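Local coordinates for hypothetical protein VC1899 (Vibrio cholerae, PDB 1XMX) that is of unknown function but carries a Card1-like endonuclease domain of the PDDEXK clan and probably binds nucleic acid, at residues Glu77-Leu82 and Arg109-Pro114; Asp140-Ala145 and Val300-His305. All blocks are in the same frame, centred on the assembly; numbering follows the deposited sequence.

Contact 1: residues Glu77-Leu82 and Arg109-Pro114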
loop_
_atom_site.group_PDB
_atom_site.type_symbol
_atom_site.label_atom_id
_atom_site.label_comp_id
_atom_site.label_asym_id
_atom_site.label_seq_id
_atom_site.Cartn_x
_atom_site.Cartn_y
_atom_site.Cartn_z
ATOM N N GLU A 77 18.972 -30.825 13.345
ATOM C CA GLU A 77 20.032 -31.034 12.356
ATOM C C GLU A 77 20.584 -29.716 11.796
ATOM O O GLU A 77 21.772 -29.524 11.716
ATOM C CB GLU A 77 19.525 -31.904 11.195
ATOM C CG GLU A 77 19.728 -33.369 11.443
ATOM C CD GLU A 77 19.357 -34.257 10.240
ATOM O OE1 GLU A 77 19.819 -33.924 9.102
ATOM O OE2 GLU A 77 18.630 -35.297 10.457
ATOM N N LEU A 78 19.693 -28.836 11.371
ATOM C CA LEU A 78 20.071 -27.492 10.997
ATOM C C LEU A 78 20.811 -26.779 12.138
ATOM O O LEU A 78 21.887 -26.193 11.909
ATOM C CB LEU A 78 18.838 -26.674 10.593
ATOM C CG LEU A 78 19.143 -25.195 10.312
ATOM C CD1 LEU A 78 20.013 -25.150 9.067
ATOM C CD2 LEU A 78 17.835 -24.413 10.096
ATOM N N ALA A 79 20.273 -26.832 13.362
ATOM C CA ALA A 79 20.845 -26.057 14.449
ATOM C C ALA A 79 22.288 -26.528 14.703
ATOM O O ALA A 79 23.187 -25.715 14.974
ATOM C CB ALA A 79 19.998 -26.197 15.710
ATOM N N GLU A 80 22.499 -27.843 14.594
ATOM C CA GLU A 80 23.755 -28.453 14.999
ATOM C C GLU A 80 24.833 -28.052 13.956
ATOM O O GLU A 80 25.938 -27.711 14.300
ATOM C CB GLU A 80 23.568 -29.976 15.169
ATOM C CG GLU A 80 24.589 -30.703 16.024
ATOM C CD GLU A 80 24.465 -30.528 17.590
ATOM O OE1 GLU A 80 24.817 -29.451 18.147
ATOM O OE2 GLU A 80 24.101 -31.521 18.279
ATOM N N THR A 81 24.474 -28.040 12.683
ATOM C CA THR A 81 25.350 -27.533 11.645
ATOM C C THR A 81 25.667 -26.036 11.878
ATOM O O THR A 81 26.778 -25.586 11.631
ATOM C CB THR A 81 24.683 -27.673 10.233
ATOM O OG1 THR A 81 24.237 -29.017 10.010
ATOM C CG2 THR A 81 25.657 -27.295 9.138
ATOM N N LEU A 82 24.691 -25.258 12.336
ATOM C CA LEU A 82 24.931 -23.842 12.531
ATOM C C LEU A 82 25.829 -23.680 13.738
ATOM O O LEU A 82 26.754 -22.903 13.711
ATOM C CB LEU A 82 23.628 -23.083 12.794
ATOM C CG LEU A 82 22.672 -23.031 11.607
ATOM C CD1 LEU A 82 21.388 -22.280 12.008
ATOM C CD2 LEU A 82 23.409 -22.436 10.348
ATOM N N ARG A 109 15.931 -22.252 21.410
ATOM C CA ARG A 109 16.073 -21.888 22.797
ATOM C C ARG A 109 17.112 -22.793 23.537
ATOM O O ARG A 109 17.899 -22.314 24.366
ATOM C CB ARG A 109 14.702 -21.875 23.492
ATOM C CG ARG A 109 14.790 -21.656 24.972
ATOM C CD ARG A 109 15.232 -20.213 25.311
ATOM N NE ARG A 109 15.208 -20.029 26.762
ATOM C CZ ARG A 109 16.145 -20.461 27.587
ATOM N NH1 ARG A 109 17.215 -21.095 27.127
ATOM N NH2 ARG A 109 15.998 -20.277 28.873
ATOM N N SER A 110 17.174 -24.072 23.193
ATOM C CA SER A 110 18.150 -24.951 23.850
ATOM C C SER A 110 19.604 -24.621 23.514
ATOM O O SER A 110 20.486 -24.921 24.278
ATOM C CB SER A 110 17.886 -26.431 23.583
ATOM O OG SER A 110 18.127 -26.719 22.230
ATOM N N TYR A 111 19.822 -23.997 22.365
ATOM C CA TYR A 111 21.113 -23.483 21.950
ATOM C C TYR A 111 21.407 -22.087 22.514
ATOM O O TYR A 111 22.453 -21.512 22.225
ATOM C CB TYR A 111 21.158 -23.450 20.417
ATOM C CG TYR A 111 21.397 -24.823 19.814
ATOM C CD1 TYR A 111 22.692 -25.296 19.649
ATOM C CD2 TYR A 111 20.331 -25.663 19.462
ATOM C CE1 TYR A 111 22.940 -26.547 19.123
ATOM C CE2 TYR A 111 20.570 -26.923 18.941
ATOM C CZ TYR A 111 21.899 -27.349 18.774
ATOM O OH TYR A 111 22.196 -28.587 18.272
ATOM N N HIS A 112 20.495 -21.516 23.294
ATOM C CA HIS A 112 20.732 -20.175 23.842
ATOM C C HIS A 112 20.846 -19.078 22.780
ATOM O O HIS A 112 21.496 -18.056 23.005
ATOM C CB HIS A 112 21.993 -20.165 24.713
ATOM C CG HIS A 112 21.899 -21.094 25.871
ATOM N ND1 HIS A 112 20.709 -21.318 26.529
ATOM C CD2 HIS A 112 22.816 -21.905 26.452
ATOM C CE1 HIS A 112 20.901 -22.214 27.486
ATOM N NE2 HIS A 112 22.171 -22.584 27.462
ATOM N N TRP A 113 20.211 -19.280 21.631
ATOM C CA TRP A 113 20.252 -18.280 20.608
ATOM C C TRP A 113 19.123 -17.318 20.890
ATOM O O TRP A 113 18.094 -17.735 21.371
ATOM C CB TRP A 113 20.092 -18.919 19.238
ATOM C CG TRP A 113 21.343 -19.607 18.801
ATOM C CD1 TRP A 113 22.659 -19.245 19.105
ATOM C CD2 TRP A 113 21.435 -20.794 18.002
ATOM N NE1 TRP A 113 23.536 -20.147 18.524
ATOM C CE2 TRP A 113 22.804 -21.084 17.825
ATOM C CE3 TRP A 113 20.492 -21.621 17.388
ATOM C CZ2 TRP A 113 23.233 -22.160 17.074
ATOM C CZ3 TRP A 113 20.942 -22.716 16.660
ATOM C CH2 TRP A 113 22.289 -22.967 16.516
ATOM N N PRO A 114 19.362 -16.011 20.700
ATOM C CA PRO A 114 18.332 -14.995 20.949
ATOM C C PRO A 114 17.130 -15.170 20.064
ATOM O O PRO A 114 17.231 -15.635 18.899
ATOM C CB PRO A 114 19.032 -13.643 20.683
ATOM C CG PRO A 114 20.531 -13.938 20.646
ATOM C CD PRO A 114 20.676 -15.440 20.328
#

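Contact 2: residues Asp140-Ala145 and Val300-His305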
loop_
_atom_site.group_PDB
_atom_site.type_symbol
_atom_site.label_atom_id
_atom_site.label_comp_id
_atom_site.label_asym_id
_atom_site.label_seq_id
_atom_site.Cartn_x
_atom_site.Cartn_y
_atom_site.Cartn_z
ATOM N N ASP A 140 11.356 1.899 9.037
ATOM C CA ASP A 140 10.376 1.885 7.974
ATOM C C ASP A 140 11.089 2.048 6.648
ATOM O O ASP A 140 11.321 3.154 6.207
ATOM C CB ASP A 140 9.385 3.034 8.217
ATOM C CG ASP A 140 8.598 2.843 9.526
ATOM O OD1 ASP A 140 8.327 1.673 9.777
ATOM O OD2 ASP A 140 8.300 3.814 10.290
ATOM N N ARG A 141 11.429 0.934 6.008
ATOM C CA ARG A 141 12.326 0.899 4.845
ATOM C C ARG A 141 11.729 0.218 3.618
ATOM O O ARG A 141 12.010 0.598 2.486
ATOM C CB ARG A 141 13.603 0.129 5.205
ATOM C CG ARG A 141 14.437 0.744 6.363
ATOM C CD ARG A 141 14.891 2.097 6.034
ATOM N NE ARG A 141 15.726 2.595 7.125
ATOM C CZ ARG A 141 16.253 3.812 7.170
ATOM N NH1 ARG A 141 16.000 4.678 6.195
ATOM N NH2 ARG A 141 17.029 4.158 8.206
ATOM N N ILE A 142 10.968 -0.839 3.828
ATOM C CA ILE A 142 10.325 -1.570 2.724
ATOM C C ILE A 142 9.458 -0.650 1.850
ATOM O O ILE A 142 8.816 0.302 2.338
ATOM C CB ILE A 142 9.542 -2.812 3.272
ATOM C CG1 ILE A 142 9.390 -3.904 2.203
ATOM C CG2 ILE A 142 8.195 -2.431 3.932
ATOM C CD1 ILE A 142 8.311 -4.848 2.559
ATOM N N THR A 143 9.486 -0.891 0.532
ATOM C CA THR A 143 8.717 -0.086 -0.400
ATOM C C THR A 143 7.454 -0.796 -0.830
ATOM O O THR A 143 7.289 -1.973 -0.580
ATOM C CB THR A 143 9.519 0.154 -1.657
ATOM O OG1 THR A 143 9.792 -1.124 -2.253
ATOM C CG2 THR A 143 10.790 0.883 -1.316
ATOM N N ILE A 144 6.558 -0.065 -1.493
ATOM C CA ILE A 144 5.362 -0.646 -2.185
ATOM C C ILE A 144 5.749 -1.755 -3.162
ATOM O O ILE A 144 5.093 -2.799 -3.234
ATOM C CB ILE A 144 4.584 0.448 -2.986
ATOM C CG1 ILE A 144 4.075 1.531 -2.043
ATOM C CG2 ILE A 144 3.412 -0.197 -3.837
ATOM C CD1 ILE A 144 3.837 2.900 -2.662
ATOM N N ALA A 145 6.818 -1.525 -3.914
ATOM C CA ALA A 145 7.271 -2.463 -4.934
ATOM C C ALA A 145 7.630 -3.765 -4.303
ATOM O O ALA A 145 7.271 -4.840 -4.819
ATOM C CB ALA A 145 8.439 -1.899 -5.648
ATOM N N VAL A 300 3.154 2.595 5.437
ATOM C CA VAL A 300 3.259 3.377 6.638
ATOM C C VAL A 300 3.478 2.423 7.786
ATOM O O VAL A 300 2.697 1.517 7.957
ATOM C CB VAL A 300 1.937 4.122 6.939
ATOM C CG1 VAL A 300 2.103 5.047 8.124
ATOM C CG2 VAL A 300 1.422 4.856 5.623
ATOM N N ASN A 301 4.530 2.659 8.587
ATOM C CA ASN A 301 4.898 1.776 9.657
ATOM C C ASN A 301 4.950 0.333 9.161
ATOM O O ASN A 301 4.432 -0.583 9.832
ATOM C CB ASN A 301 4.013 1.928 10.897
ATOM C CG ASN A 301 4.662 1.259 12.135
ATOM O OD1 ASN A 301 5.862 1.219 12.239
ATOM N ND2 ASN A 301 3.863 0.757 13.045
ATOM N N ASN A 302 5.566 0.158 7.989
ATOM C CA ASN A 302 5.740 -1.144 7.377
ATOM C C ASN A 302 4.425 -1.884 7.032
ATOM O O ASN A 302 4.475 -3.084 6.772
ATOM C CB ASN A 302 6.648 -2.048 8.226
ATOM C CG ASN A 302 8.076 -1.562 8.266
ATOM O OD1 ASN A 302 8.675 -1.237 7.228
ATOM N ND2 ASN A 302 8.639 -1.481 9.478
ATOM N N LYS A 303 3.272 -1.174 7.060
ATOM C CA LYS A 303 1.963 -1.709 6.637
ATOM C C LYS A 303 1.479 -1.040 5.305
ATOM O O LYS A 303 1.472 0.211 5.183
ATOM C CB LYS A 303 0.940 -1.427 7.707
ATOM C CG LYS A 303 1.338 -1.846 9.053
ATOM C CD LYS A 303 0.337 -1.415 10.114
ATOM C CE LYS A 303 0.962 -1.688 11.459
ATOM N NZ LYS A 303 0.046 -1.345 12.513
ATOM N N LEU A 304 1.050 -1.858 4.335
ATOM C CA LEU A 304 0.555 -1.317 3.024
ATOM C C LEU A 304 -0.757 -0.607 3.254
ATOM O O LEU A 304 -1.655 -1.171 3.884
ATOM C CB LEU A 304 0.345 -2.439 2.008
ATOM C CG LEU A 304 -0.062 -1.991 0.597
ATOM C CD1 LEU A 304 1.126 -1.295 -0.159
ATOM C CD2 LEU A 304 -0.635 -3.152 -0.185
ATOM N N HIS A 305 -0.838 0.654 2.817
ATOM C CA HIS A 305 -2.079 1.455 2.890
ATOM C C HIS A 305 -2.502 1.830 1.470
ATOM O O HIS A 305 -1.745 2.500 0.744
ATOM C CB HIS A 305 -1.851 2.761 3.622
ATOM C CG HIS A 305 -1.833 2.617 5.108
ATOM N ND1 HIS A 305 -0.924 1.807 5.764
ATOM C CD2 HIS A 305 -2.636 3.134 6.060
ATOM C CE1 HIS A 305 -1.156 1.860 7.064
ATOM N NE2 HIS A 305 -2.183 2.670 7.274
HETATM O O HOH W 1 11.053 -2.032 6.399
#

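Contact 1: residues Glu77-Leu82 and Arg109-Pro114
A79 sits in the corner formed by two aromatic side chains, Y111 and W113, and this is where the contact is tight. Its CB lies 3.4 Å from Y111 CE2 and 3.7 Å from W113 CZ3, so one methyl touches both rings. The carbonyl oxygen meets the indole more closely: A79 O lies 3.3 Å from W113 CH2, near the indole plane at its edge, and more distantly over a face of the Y111 ring. Farther along the helix, L82 adds a looser touch, its CB 4.0 Å from W113 CH2. The indole is backed on one face by Y111 CB.

The solvent side is different. E80 starts away from the loop, but with CG anti to the backbone N (chi1 -160°) and a bend at chi2 its carboxylate swings round to the phenol. Y111 OH donates to E80 OE1 over 2.8 Å, arriving almost perpendicular to the carboxylate plane, while OE1 lies in the plane of the ring. A Schellman motif at H112 ends helix 98-110 between the two aromatics. This is helix-to-loop packing in a Rossmann-like alpha/beta domain, where helix 68-85 meets the turn leading from helix 98-110 into strand 115-118.

Contact 2: residues Asp140-Ala145 and Val300-His305
D140 and I142 meet N302 in a mostly polar, water-bridged contact between a loop and a hairpin turn. The loop, 140-145, follows the edge strand 136-137 of the N-terminal sheet; the turn joins strands 288-300 and 303-310 of the endonuclease domain. It is a type I' turn from V300 to K303, and N301 and N302 hold its two positive-phi positions.

N302 and D140 share the larger part of the contact. N302 CG stands beside its own backbone N (chi1 -68°), and the amide beyond it reaches the loop with both ends. The OD1 end accepts from a water at 2.6 Å; that water in turn accepts from I142 N at 2.8 Å, which ties turn to loop although no direct hydrogen bond runs between the two segments. The same OD1 lies 3.5 Å from I142 CG2. At the other end, ND2 comes within 3.2 Å of D140 OD1, but the angle is poor and the two flat groups are turned 70° apart; its real acceptors are Q139 O, just ahead of the loop, and D123 OD2. D140 OD1 also rests 3.4 Å from N301 CA. Beyond the turn the packing is looser and apolar, with I144 CG2 4.5 Å from L304 CD1.

Around this pair, Q273 of strand 272-276 bonds both N302 N and I142 O, and D274 takes the N-H of I144 as helix 144-150 begins. Y147 of that helix reaches N302 O, and helix 15-22 packs on I142 and N302 through T19.

In the fold
The two contacts come in series along the chain, contact 1 closing before contact 2 opens, and their centres are 32 Å apart, with nearest atoms about 19 Å apart. Contact 1 lies far out, about 36 Å from the chain centre, on the helices flanking the N-terminal sheet; contact 2 lies about 7 Å from that centre, where the segment after strand 136-137 packs against the hairpin of the endonuclease sheet. One connection is strand 115-118: it starts right after 109-114, and the loop beyond it supplies N121 and D123, which bond K303 and N302. Contact 1 is internal to one domain, whereas contact 2 joins that domain to the endonuclease sheet, which mostly follows the three-stranded sheet in sequence.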